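Local coordinates for protein cyclic UMP-AMP synthase (Rhodothermus marinus SG0.5JP17-172, PDB 6E0K) that makes the cyclic dinucleotide 3',3'-cUAMP from UTP and ATP, a second messenger that triggers abortive infection in CBASS antiphage defence, at residues A20-E25 and T123-A128; D32-P37 and V99-T104; N73-E78 and R137-N142; F83-S88 and K144-Y149. All blocks are in the same frame, centred on the assembly; numbering follows the deposited sequence.

Contact 1: A20-E25 and T123-A128; sequences AKKTHE and TTYLPA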
# COMPACT_ATOMS: atom_id res chain seq x y z
N ALA A 20 -10.86 -11.21 -5.00
CA ALA A 20 -10.62 -10.02 -4.18
C ALA A 20 -11.70 -8.97 -4.41
O ALA A 20 -12.19 -8.35 -3.45
CB ALA A 20 -9.24 -9.45 -4.49
N LYS A 21 -12.11 -8.77 -5.66
CA LYS A 21 -13.19 -7.83 -5.94
C LYS A 21 -14.49 -8.25 -5.27
O LYS A 21 -15.20 -7.42 -4.70
CB LYS A 21 -13.37 -7.66 -7.45
CG LYS A 21 -12.29 -6.74 -8.06
CD LYS A 21 -12.38 -6.66 -9.58
CE LYS A 21 -11.27 -5.78 -10.13
NZ LYS A 21 -11.16 -5.87 -11.62
N LYS A 22 -14.80 -9.55 -5.28
CA LYS A 22 -16.01 -10.02 -4.62
C LYS A 22 -15.91 -9.87 -3.11
O LYS A 22 -16.93 -9.66 -2.45
CB LYS A 22 -16.29 -11.48 -4.96
CG LYS A 22 -16.51 -11.74 -6.44
CD LYS A 22 -17.62 -10.91 -6.97
CE LYS A 22 -18.95 -11.35 -6.41
NZ LYS A 22 -20.04 -10.95 -7.33
N THR A 23 -14.70 -9.99 -2.55
CA THR A 23 -14.51 -9.75 -1.13
C THR A 23 -14.87 -8.31 -0.79
O THR A 23 -15.58 -8.03 0.19
CB THR A 23 -13.07 -10.06 -0.73
OG1 THR A 23 -12.76 -11.42 -1.07
CG2 THR A 23 -12.85 -9.87 0.78
N HIS A 24 -14.38 -7.38 -1.61
CA HIS A 24 -14.73 -5.97 -1.46
C HIS A 24 -16.24 -5.76 -1.53
O HIS A 24 -16.84 -5.10 -0.66
CB HIS A 24 -14.00 -5.19 -2.57
CG HIS A 24 -14.33 -3.74 -2.63
ND1 HIS A 24 -14.17 -2.99 -3.77
CD2 HIS A 24 -14.77 -2.88 -1.67
CE1 HIS A 24 -14.51 -1.74 -3.53
NE2 HIS A 24 -14.89 -1.65 -2.27
N GLU A 25 -16.88 -6.35 -2.54
CA GLU A 25 -18.33 -6.20 -2.70
C GLU A 25 -19.07 -6.82 -1.53
O GLU A 25 -20.11 -6.30 -1.11
CB GLU A 25 -18.77 -6.83 -4.02
CG GLU A 25 -18.17 -6.14 -5.24
CD GLU A 25 -18.49 -6.84 -6.56
OE1 GLU A 25 -19.23 -7.84 -6.54
OE2 GLU A 25 -17.98 -6.39 -7.61
N THR A 123 -14.71 -13.70 4.96
CA THR A 123 -15.85 -13.70 4.05
C THR A 123 -15.95 -15.06 3.35
O THR A 123 -15.12 -15.95 3.54
CB THR A 123 -15.75 -12.58 3.00
OG1 THR A 123 -14.84 -12.95 1.95
CG2 THR A 123 -15.31 -11.23 3.63
N THR A 124 -16.99 -15.22 2.52
CA THR A 124 -17.11 -16.41 1.69
C THR A 124 -16.20 -16.39 0.48
O THR A 124 -16.22 -17.33 -0.31
CB THR A 124 -18.55 -16.58 1.21
OG1 THR A 124 -18.91 -15.42 0.46
CG2 THR A 124 -19.48 -16.74 2.40
N TYR A 125 -15.42 -15.32 0.30
CA TYR A 125 -14.47 -15.21 -0.79
C TYR A 125 -13.08 -15.30 -0.17
O TYR A 125 -12.62 -16.42 0.14
CB TYR A 125 -14.75 -13.92 -1.57
CG TYR A 125 -16.12 -13.95 -2.20
CD1 TYR A 125 -16.34 -14.69 -3.36
CD2 TYR A 125 -17.18 -13.24 -1.65
CE1 TYR A 125 -17.59 -14.73 -3.94
CE2 TYR A 125 -18.44 -13.28 -2.23
CZ TYR A 125 -18.63 -14.03 -3.38
OH TYR A 125 -19.87 -14.08 -4.00
N LEU A 126 -12.39 -14.19 0.06
CA LEU A 126 -11.11 -14.16 0.75
C LEU A 126 -11.23 -13.50 2.12
O LEU A 126 -12.19 -12.78 2.40
CB LEU A 126 -10.06 -13.39 -0.07
CG LEU A 126 -9.57 -14.18 -1.28
CD1 LEU A 126 -8.92 -13.24 -2.26
CD2 LEU A 126 -8.60 -15.27 -0.84
N PRO A 127 -10.26 -13.73 3.00
CA PRO A 127 -10.21 -12.97 4.24
C PRO A 127 -9.93 -11.51 3.94
O PRO A 127 -9.18 -11.17 3.02
CB PRO A 127 -9.06 -13.61 5.02
CG PRO A 127 -8.80 -14.92 4.34
CD PRO A 127 -9.15 -14.69 2.90
N ALA A 128 -10.56 -10.63 4.72
CA ALA A 128 -10.41 -9.20 4.57
C ALA A 128 -9.74 -8.63 5.81
O ALA A 128 -10.06 -9.01 6.94
CB ALA A 128 -11.77 -8.54 4.34

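Contact 2: D32-P37 and V99-T104; sequences DRYKWP and VERALT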
# COMPACT_ATOMS: atom_id res chain seq x y z
N ASP A 32 -24.01 -2.03 3.85
CA ASP A 32 -25.26 -1.49 3.32
C ASP A 32 -26.46 -1.91 4.16
O ASP A 32 -27.49 -1.22 4.17
CB ASP A 32 -25.48 -1.95 1.88
CG ASP A 32 -24.67 -1.15 0.88
OD1 ASP A 32 -24.33 0.01 1.17
OD2 ASP A 32 -24.40 -1.67 -0.22
N ARG A 33 -26.37 -3.04 4.86
CA ARG A 33 -27.50 -3.53 5.64
C ARG A 33 -27.64 -2.85 7.00
O ARG A 33 -28.68 -3.00 7.64
CB ARG A 33 -27.38 -5.04 5.80
CG ARG A 33 -27.68 -5.74 4.49
CD ARG A 33 -27.14 -7.14 4.37
NE ARG A 33 -27.76 -7.78 3.21
CZ ARG A 33 -27.50 -7.46 1.95
NH1 ARG A 33 -26.62 -6.50 1.65
NH2 ARG A 33 -28.14 -8.09 0.97
N TYR A 34 -26.65 -2.09 7.44
CA TYR A 34 -26.63 -1.47 8.75
C TYR A 34 -27.26 -0.08 8.70
O TYR A 34 -27.22 0.60 7.67
CB TYR A 34 -25.19 -1.40 9.25
CG TYR A 34 -25.01 -1.08 10.72
CD1 TYR A 34 -25.21 -2.06 11.69
CD2 TYR A 34 -24.58 0.18 11.13
CE1 TYR A 34 -25.03 -1.78 13.03
CE2 TYR A 34 -24.40 0.46 12.47
CZ TYR A 34 -24.61 -0.52 13.42
OH TYR A 34 -24.42 -0.26 14.75
N LYS A 35 -27.84 0.34 9.82
CA LYS A 35 -28.41 1.68 9.93
C LYS A 35 -27.37 2.59 10.56
O LYS A 35 -27.04 2.45 11.74
CB LYS A 35 -29.71 1.67 10.74
CG LYS A 35 -30.38 3.03 10.81
CD LYS A 35 -31.66 2.99 11.64
CE LYS A 35 -32.31 4.37 11.73
NZ LYS A 35 -32.74 4.89 10.40
N TRP A 36 -26.85 3.53 9.77
CA TRP A 36 -25.73 4.36 10.21
C TRP A 36 -26.23 5.61 10.91
O TRP A 36 -27.02 6.37 10.32
CB TRP A 36 -24.86 4.71 9.02
CG TRP A 36 -24.27 3.47 8.47
CD1 TRP A 36 -24.74 2.72 7.44
CD2 TRP A 36 -23.13 2.77 9.00
NE1 TRP A 36 -23.94 1.61 7.26
CE2 TRP A 36 -22.94 1.63 8.20
CE3 TRP A 36 -22.23 3.03 10.04
CZ2 TRP A 36 -21.91 0.73 8.43
CZ3 TRP A 36 -21.21 2.15 10.26
CH2 TRP A 36 -21.05 1.00 9.46
N PRO A 37 -25.82 5.86 12.14
CA PRO A 37 -26.40 6.99 12.87
C PRO A 37 -25.85 8.34 12.44
O PRO A 37 -26.51 9.37 12.62
CB PRO A 37 -26.06 6.68 14.33
CG PRO A 37 -24.81 5.88 14.26
CD PRO A 37 -24.93 5.05 12.99
N VAL A 99 -19.08 -0.15 12.89
CA VAL A 99 -18.57 -1.02 11.82
C VAL A 99 -18.47 -2.45 12.32
O VAL A 99 -18.89 -3.39 11.62
CB VAL A 99 -17.22 -0.51 11.30
CG1 VAL A 99 -16.66 -1.50 10.28
CG2 VAL A 99 -17.35 0.86 10.66
N GLU A 100 -17.93 -2.65 13.52
CA GLU A 100 -17.82 -4.00 14.08
C GLU A 100 -19.20 -4.65 14.20
O GLU A 100 -19.37 -5.82 13.85
CB GLU A 100 -17.12 -3.95 15.44
CG GLU A 100 -16.83 -5.31 16.07
CD GLU A 100 -16.19 -5.17 17.44
OE1 GLU A 100 -16.61 -4.27 18.20
OE2 GLU A 100 -15.27 -5.95 17.76
N ARG A 101 -20.20 -3.90 14.67
CA ARG A 101 -21.55 -4.45 14.79
C ARG A 101 -22.11 -4.82 13.43
O ARG A 101 -22.72 -5.88 13.27
CB ARG A 101 -22.47 -3.45 15.49
CG ARG A 101 -22.43 -3.54 17.01
CD ARG A 101 -23.57 -2.75 17.63
NE ARG A 101 -23.34 -1.32 17.51
CZ ARG A 101 -22.55 -0.63 18.33
NH1 ARG A 101 -21.92 -1.26 19.32
NH2 ARG A 101 -22.38 0.68 18.17
N ALA A 102 -21.91 -3.95 12.43
CA ALA A 102 -22.42 -4.22 11.09
C ALA A 102 -21.81 -5.49 10.52
O ALA A 102 -22.52 -6.33 9.94
CB ALA A 102 -22.10 -3.03 10.18
N LEU A 103 -20.50 -5.65 10.67
CA LEU A 103 -19.86 -6.84 10.12
C LEU A 103 -20.28 -8.10 10.88
O LEU A 103 -20.54 -9.14 10.28
CB LEU A 103 -18.34 -6.67 10.17
CG LEU A 103 -17.83 -5.52 9.31
CD1 LEU A 103 -16.35 -5.27 9.59
CD2 LEU A 103 -18.08 -5.81 7.84
N THR A 104 -20.34 -8.01 12.21
CA THR A 104 -20.77 -9.15 13.01
C THR A 104 -22.21 -9.55 12.69
O THR A 104 -22.53 -10.74 12.62
CB THR A 104 -20.62 -8.82 14.49
OG1 THR A 104 -19.24 -8.49 14.76
CG2 THR A 104 -21.03 -9.99 15.36

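Contact 3: N73-E78 and R137-N142; sequences NNLTAE and RKYPPN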
# COMPACT_ATOMS: atom_id res chain seq x y z
N ASN A 73 -8.13 16.33 11.57
CA ASN A 73 -7.39 17.36 10.85
C ASN A 73 -6.27 17.89 11.72
O ASN A 73 -6.14 17.53 12.90
CB ASN A 73 -8.32 18.49 10.43
CG ASN A 73 -9.02 19.10 11.62
OD1 ASN A 73 -8.42 19.84 12.37
ND2 ASN A 73 -10.29 18.74 11.82
N ASN A 74 -5.46 18.77 11.13
CA ASN A 74 -4.36 19.44 11.82
C ASN A 74 -4.64 20.91 12.08
O ASN A 74 -3.70 21.68 12.30
CB ASN A 74 -3.07 19.30 11.01
CG ASN A 74 -3.16 19.99 9.66
OD1 ASN A 74 -4.25 20.21 9.12
ND2 ASN A 74 -2.01 20.35 9.11
N LEU A 75 -5.90 21.32 12.07
CA LEU A 75 -6.25 22.72 12.24
C LEU A 75 -6.11 23.17 13.69
O LEU A 75 -6.37 22.40 14.63
CB LEU A 75 -7.70 22.96 11.80
CG LEU A 75 -7.98 22.67 10.34
CD1 LEU A 75 -9.49 22.62 10.14
CD2 LEU A 75 -7.32 23.78 9.51
N THR A 76 -5.73 24.43 13.86
CA THR A 76 -5.80 25.08 15.16
C THR A 76 -7.23 25.50 15.44
O THR A 76 -8.09 25.53 14.55
CB THR A 76 -4.90 26.31 15.22
OG1 THR A 76 -5.42 27.30 14.31
CG2 THR A 76 -3.46 25.95 14.85
N ALA A 77 -7.49 25.83 16.70
CA ALA A 77 -8.82 26.30 17.07
C ALA A 77 -9.22 27.52 16.26
O ALA A 77 -10.39 27.67 15.87
CB ALA A 77 -8.86 26.61 18.56
N GLU A 78 -8.28 28.44 16.03
CA GLU A 78 -8.58 29.64 15.26
C GLU A 78 -8.91 29.31 13.81
O GLU A 78 -9.85 29.89 13.23
CB GLU A 78 -7.41 30.63 15.35
CG GLU A 78 -7.50 31.82 14.39
CD GLU A 78 -8.69 32.77 14.65
OE1 GLU A 78 -9.44 32.60 15.65
OE2 GLU A 78 -8.86 33.71 13.85
N ARG A 137 -7.93 15.57 7.06
CA ARG A 137 -7.61 16.70 6.20
C ARG A 137 -6.34 17.36 6.71
O ARG A 137 -6.31 17.87 7.84
CB ARG A 137 -8.75 17.71 6.17
CG ARG A 137 -10.04 17.17 5.56
CD ARG A 137 -11.05 18.30 5.41
NE ARG A 137 -12.35 17.80 4.95
CZ ARG A 137 -13.40 18.59 4.72
NH1 ARG A 137 -13.31 19.90 4.89
NH2 ARG A 137 -14.55 18.05 4.31
N LYS A 138 -5.30 17.37 5.88
CA LYS A 138 -4.07 18.07 6.18
C LYS A 138 -4.14 19.44 5.52
O LYS A 138 -4.06 19.55 4.29
CB LYS A 138 -2.86 17.27 5.70
CG LYS A 138 -1.54 17.97 6.00
CD LYS A 138 -0.35 17.05 5.75
CE LYS A 138 -0.32 16.55 4.32
NZ LYS A 138 0.94 15.78 4.07
N TYR A 139 -4.31 20.48 6.34
CA TYR A 139 -4.44 21.85 5.88
C TYR A 139 -3.11 22.58 5.98
O TYR A 139 -2.29 22.28 6.85
CB TYR A 139 -5.46 22.61 6.73
CG TYR A 139 -6.92 22.34 6.42
CD1 TYR A 139 -7.60 21.30 7.04
CD2 TYR A 139 -7.62 23.16 5.55
CE1 TYR A 139 -8.95 21.07 6.77
CE2 TYR A 139 -8.96 22.93 5.26
CZ TYR A 139 -9.62 21.90 5.89
OH TYR A 139 -10.95 21.68 5.62
N PRO A 140 -2.92 23.57 5.12
CA PRO A 140 -1.73 24.41 5.18
C PRO A 140 -1.82 25.41 6.32
O PRO A 140 -2.91 25.68 6.85
CB PRO A 140 -1.73 25.12 3.82
CG PRO A 140 -3.16 25.20 3.47
CD PRO A 140 -3.76 23.91 3.96
N PRO A 141 -0.69 26.01 6.70
CA PRO A 141 -0.68 27.00 7.78
C PRO A 141 -1.43 28.28 7.42
O PRO A 141 -1.65 28.61 6.25
CB PRO A 141 0.81 27.30 7.98
CG PRO A 141 1.50 26.06 7.49
CD PRO A 141 0.66 25.49 6.39
N ASN A 142 -1.77 29.04 8.47
CA ASN A 142 -2.36 30.37 8.36
C ASN A 142 -3.75 30.34 7.74
O ASN A 142 -4.42 29.31 7.77
CB ASN A 142 -1.43 31.29 7.56
CG ASN A 142 -0.07 31.44 8.22
OD1 ASN A 142 0.02 31.87 9.37
ND2 ASN A 142 0.99 31.08 7.50

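Contact 4: F83-S88 and K144-Y149; sequences FGFVKS and KSEDDY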
# COMPACT_ATOMS: atom_id res chain seq x y z
N PHE A 83 -13.25 28.73 9.56
CA PHE A 83 -13.95 27.87 8.61
C PHE A 83 -15.37 27.53 9.05
O PHE A 83 -16.09 26.87 8.30
CB PHE A 83 -13.17 26.57 8.39
CG PHE A 83 -11.93 26.71 7.56
CD1 PHE A 83 -11.88 27.58 6.48
CD2 PHE A 83 -10.82 25.92 7.84
CE1 PHE A 83 -10.73 27.68 5.71
CE2 PHE A 83 -9.66 26.02 7.08
CZ PHE A 83 -9.61 26.89 6.01
N GLY A 84 -15.78 27.93 10.25
CA GLY A 84 -17.12 27.59 10.70
C GLY A 84 -17.30 26.15 11.13
O GLY A 84 -18.42 25.65 11.13
N PHE A 85 -16.22 25.48 11.54
CA PHE A 85 -16.28 24.08 11.92
C PHE A 85 -16.69 23.92 13.38
O PHE A 85 -16.38 24.75 14.25
CB PHE A 85 -14.92 23.40 11.70
CG PHE A 85 -14.51 23.29 10.26
CD1 PHE A 85 -15.42 23.44 9.23
CD2 PHE A 85 -13.17 23.03 9.93
CE1 PHE A 85 -15.03 23.32 7.89
CE2 PHE A 85 -12.77 22.91 8.60
CZ PHE A 85 -13.70 23.07 7.58
N VAL A 86 -17.40 22.82 13.65
CA VAL A 86 -17.79 22.44 15.00
C VAL A 86 -17.31 21.03 15.26
O VAL A 86 -16.95 20.29 14.35
CB VAL A 86 -19.32 22.53 15.23
CG1 VAL A 86 -19.84 23.90 14.87
CG2 VAL A 86 -20.04 21.42 14.44
N LYS A 87 -17.33 20.64 16.54
CA LYS A 87 -16.90 19.32 16.94
C LYS A 87 -17.94 18.26 16.56
O LYS A 87 -19.13 18.43 16.82
CB LYS A 87 -16.68 19.30 18.46
CG LYS A 87 -16.23 17.97 19.02
CD LYS A 87 -16.37 18.01 20.53
CE LYS A 87 -16.56 16.61 21.09
NZ LYS A 87 -16.69 16.64 22.57
N SER A 88 -17.47 17.15 15.99
CA SER A 88 -18.31 15.98 15.83
C SER A 88 -18.51 15.30 17.17
O SER A 88 -17.53 15.02 17.87
CB SER A 88 -17.67 14.98 14.87
OG SER A 88 -18.37 13.73 14.89
N LYS A 144 -6.16 30.20 4.82
CA LYS A 144 -6.26 29.77 3.44
C LYS A 144 -7.70 29.35 3.15
O LYS A 144 -8.58 29.45 4.00
CB LYS A 144 -5.29 28.61 3.15
CG LYS A 144 -3.81 28.98 3.28
CD LYS A 144 -3.39 29.91 2.16
CE LYS A 144 -1.90 30.20 2.21
NZ LYS A 144 -1.50 31.14 1.12
N SER A 145 -7.93 28.88 1.92
CA SER A 145 -9.28 28.50 1.49
C SER A 145 -9.71 27.18 2.13
O SER A 145 -8.89 26.30 2.41
CB SER A 145 -9.33 28.38 -0.03
OG SER A 145 -8.60 29.41 -0.65
N GLU A 146 -11.02 27.02 2.33
CA GLU A 146 -11.52 25.81 2.98
C GLU A 146 -11.39 24.57 2.10
O GLU A 146 -11.46 23.45 2.62
CB GLU A 146 -12.98 26.00 3.41
CG GLU A 146 -13.99 26.00 2.28
CD GLU A 146 -15.42 25.76 2.77
OE1 GLU A 146 -15.58 25.27 3.91
OE2 GLU A 146 -16.37 26.06 2.01
N ASP A 147 -11.18 24.74 0.80
CA ASP A 147 -10.97 23.60 -0.10
C ASP A 147 -9.49 23.29 -0.32
O ASP A 147 -9.18 22.35 -1.06
CB ASP A 147 -11.65 23.85 -1.44
CG ASP A 147 -13.15 23.66 -1.38
OD1 ASP A 147 -13.80 24.26 -0.49
OD2 ASP A 147 -13.69 22.90 -2.22
N ASP A 148 -8.59 24.04 0.30
CA ASP A 148 -7.14 23.86 0.13
C ASP A 148 -6.66 22.93 1.24
O ASP A 148 -6.22 23.37 2.30
CB ASP A 148 -6.44 25.21 0.17
CG ASP A 148 -4.93 25.13 -0.06
OD1 ASP A 148 -4.39 24.03 -0.29
OD2 ASP A 148 -4.28 26.20 -0.00
N TYR A 149 -6.76 21.62 1.00
CA TYR A 149 -6.25 20.63 1.93
C TYR A 149 -5.94 19.36 1.15
O TYR A 149 -6.41 19.16 0.03
CB TYR A 149 -7.24 20.32 3.06
CG TYR A 149 -8.57 19.77 2.59
CD1 TYR A 149 -8.76 18.40 2.38
CD2 TYR A 149 -9.64 20.62 2.38
CE1 TYR A 149 -10.00 17.90 1.96
CE2 TYR A 149 -10.87 20.13 1.96
CZ TYR A 149 -11.04 18.79 1.75
OH TYR A 149 -12.28 18.33 1.34

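Contact 1: A20-E25 and T123-A128
K22 starts its run across the Y125 ring with CB, which sits almost over the ring centre, 3.5 Å from the centroid and only 7° off the normal, a clean CH-pi contact. CG, anti to the carbonyl carbon, stays on the same side near CE1. The chain then folds at chi2 and chi3, so CE passes the phenol end, with K22 CE 3.8 Å from Y125 OH. NZ turns back to its own helix, making a weak salt bridge to E25 OE1. Next to this aliphatic-on-aromatic layer, T23 holds the turn that leads into strand 127-138, the strand that carries the Mg(2+) ligand D129 of the nucleotidyltransferase fold. The backbone L126 N donates to T23 OG1 at 3.0 Å and 157°, while that same hydroxyl also bonds T19 O, one turn back in helix 18-32. T23 CG2 is anti to the backbone N and reaches A128 CB at 4.0 Å. The turn has its own brace: T123 OG1 accepts from Y125 N at 2.9 Å, an ST turn, and donates to L126 O at 2.7 Å. V61, from the neighbouring strand, packs against A20, T23 and L126.

Contact 2: D32-P37 and V99-T104
Y34 is the first residue of 32-37 to meet 99-104. CG is anti to the backbone N, and this chi1 of -166° carries the CG-CD1-CE1 side of the ring along A102 and R101. The CB of A102 sits against its inner end, 3.5 Å from Y34 CG, approaching obliquely. Farther out, CE1 passes R101 CB. At the tip, R101 NE donates to Y34 OH over 3.1 Å with an angle of 160°, the hydroxyl oxygen lying close to the guanidinium plane. A bend at chi3 of R101 turns NE onto the phenol. D98, one helical turn before A102, ties both polar ends together: its OD1 is hydrogen-bonded to Y34 OH and salt-bridged to R101 NH2, so the phenol would be polarised from two sides. This is where the chain leaving helix 18-32 crosses helix 92-107 within the nucleotidyltransferase domain, before strand 42-45 begins. Two residues on comes W36; Y34 CD2 stands 3.5 Å above the middle of its indole, the ring planes steeply inclined, and both rings rest on A102 CB. The indole points its six-membered ring at the helix: CH2 lies 3.9 Å from V99 CG2, which meets the ring at its edge, and CZ2 is 4.2 Å from A102 CB. W36 NE1 bonds L31 O near the end of helix 18-32. Behind V99, toward the sheet, lies L119, one of the UTP-binding residues, while A102 also packs on L31.

Contact 3: N73-E78 and R137-N142
The N74 carboxamide grips the backbone of Y139 at both ends. Its OD1 takes Y139 N at 2.8 Å in a nearly straight bond, 171°, arriving in the carbonyl plane on a lone pair. The other half of the amide, ND2, donates to Y139 O at 3.0 Å, again in plane and on a lone pair. With both N-H and C=O of one residue taken, the side chain stands in for a neighbouring strand and its rotation is fixed. Next to it, L75 lays its branched end obliquely on the tyrosine ring; L75 CD2 comes to 3.4 Å from Y139 CG, a close apolar fit. One step back, N73 pairs with R137 in a parallel bridge, and N73 CA makes a CA-H...O contact of 3.2 Å with R137 O. This is the last rung of short strand 71-73 beside strand 127-138 in the mixed sheet of the nucleotidyltransferase domain; beyond it N74 continues the pairing by side chain as the two chains part. What sets N74 and L75 in place is an Asx turn: N73 OD1 accepts from L75 N at 2.9 Å. Within 137-142, the extended R137 chain runs out to Y139 OH, where NH1 donates at 3.0 Å, the oxygen lying in the guanidinium plane, so the tyrosine is pinned at its tip as well as at its backbone. Further out, R137 NE is held by Q135 and its cation lies against the F71 ring, while F83 and Y149 pack on the Y139 ring.

Contact 4: F83-S88 and K144-Y149
All the close packing here belongs to the F83 ring, whose CD1-CE1-CZ side meets K144-E146. K144 O lies at the ring edge, near its plane, 3.3 Å from F83 CE1, where the carbonyl dipole would meet the slightly positive ring hydrogens. E146 approaches obliquely, its CA 3.4 Å from F83 CE1 and its CB 3.6 Å from F83 CD1. S145 O completes the set at the far corner, 3.7 Å from F83 CZ. No hydrogen bond crosses between the two segments, so shape and weak electrostatics do the work. F83 is itself backed by its own segment, with F83 CB 3.5 Å above the centre of the F85 ring, and Y139 packs against it.

The other side is loose. E146 CG takes the crowded position between the backbone N and the carbonyl carbon (chi1 73°), and the chain beyond it is extended, carrying the carboxylate past F83 toward the F85 ring, in an exposed position. The nearest F85 gets to it is CE1 at 4.5 Å from E146 OE1, a glancing approach. K144 swings its amine away from the phenylalanine. The F85 ring meets F71 edge-to-face, and past F85 the chain leaves for helix 92-107.

Two turns set up this surface contact between connecting loops. G84, with positive phi, closes helix 77-82 in a Schellman motif and so presents F83 at the helix end; across the contact, S145 to D148 form a type I beta turn in the hairpin connection between the antiparallel strands 127-138 and 150-157.

Overall arrangement
Strand 127-138 starts in contact 1 and ends in contact 3, centres about 37 Å apart. Contacts 1, 2 and 3 are partly buried, while contact 4 lies at the surface. Contact 1 sets helix 18-32 on the turn and start of that strand, near the Mg(2+) ligands; contact 2, its centre about 17 Å from that of contact 1, sets helix 92-107 on a loop. Each has one hydrogen bond across, beside the Y125 ring in the first and to the Y34 phenol in the second. Contacts 3 and 4 touch, centres about 8 Å apart, and share an aromatic cluster of Y139, F83, F85 and Y149. Beside it contact 3 adds the paired hydrogen bonds of the N74 carboxamide; contact 4 relies on van der Waals packing.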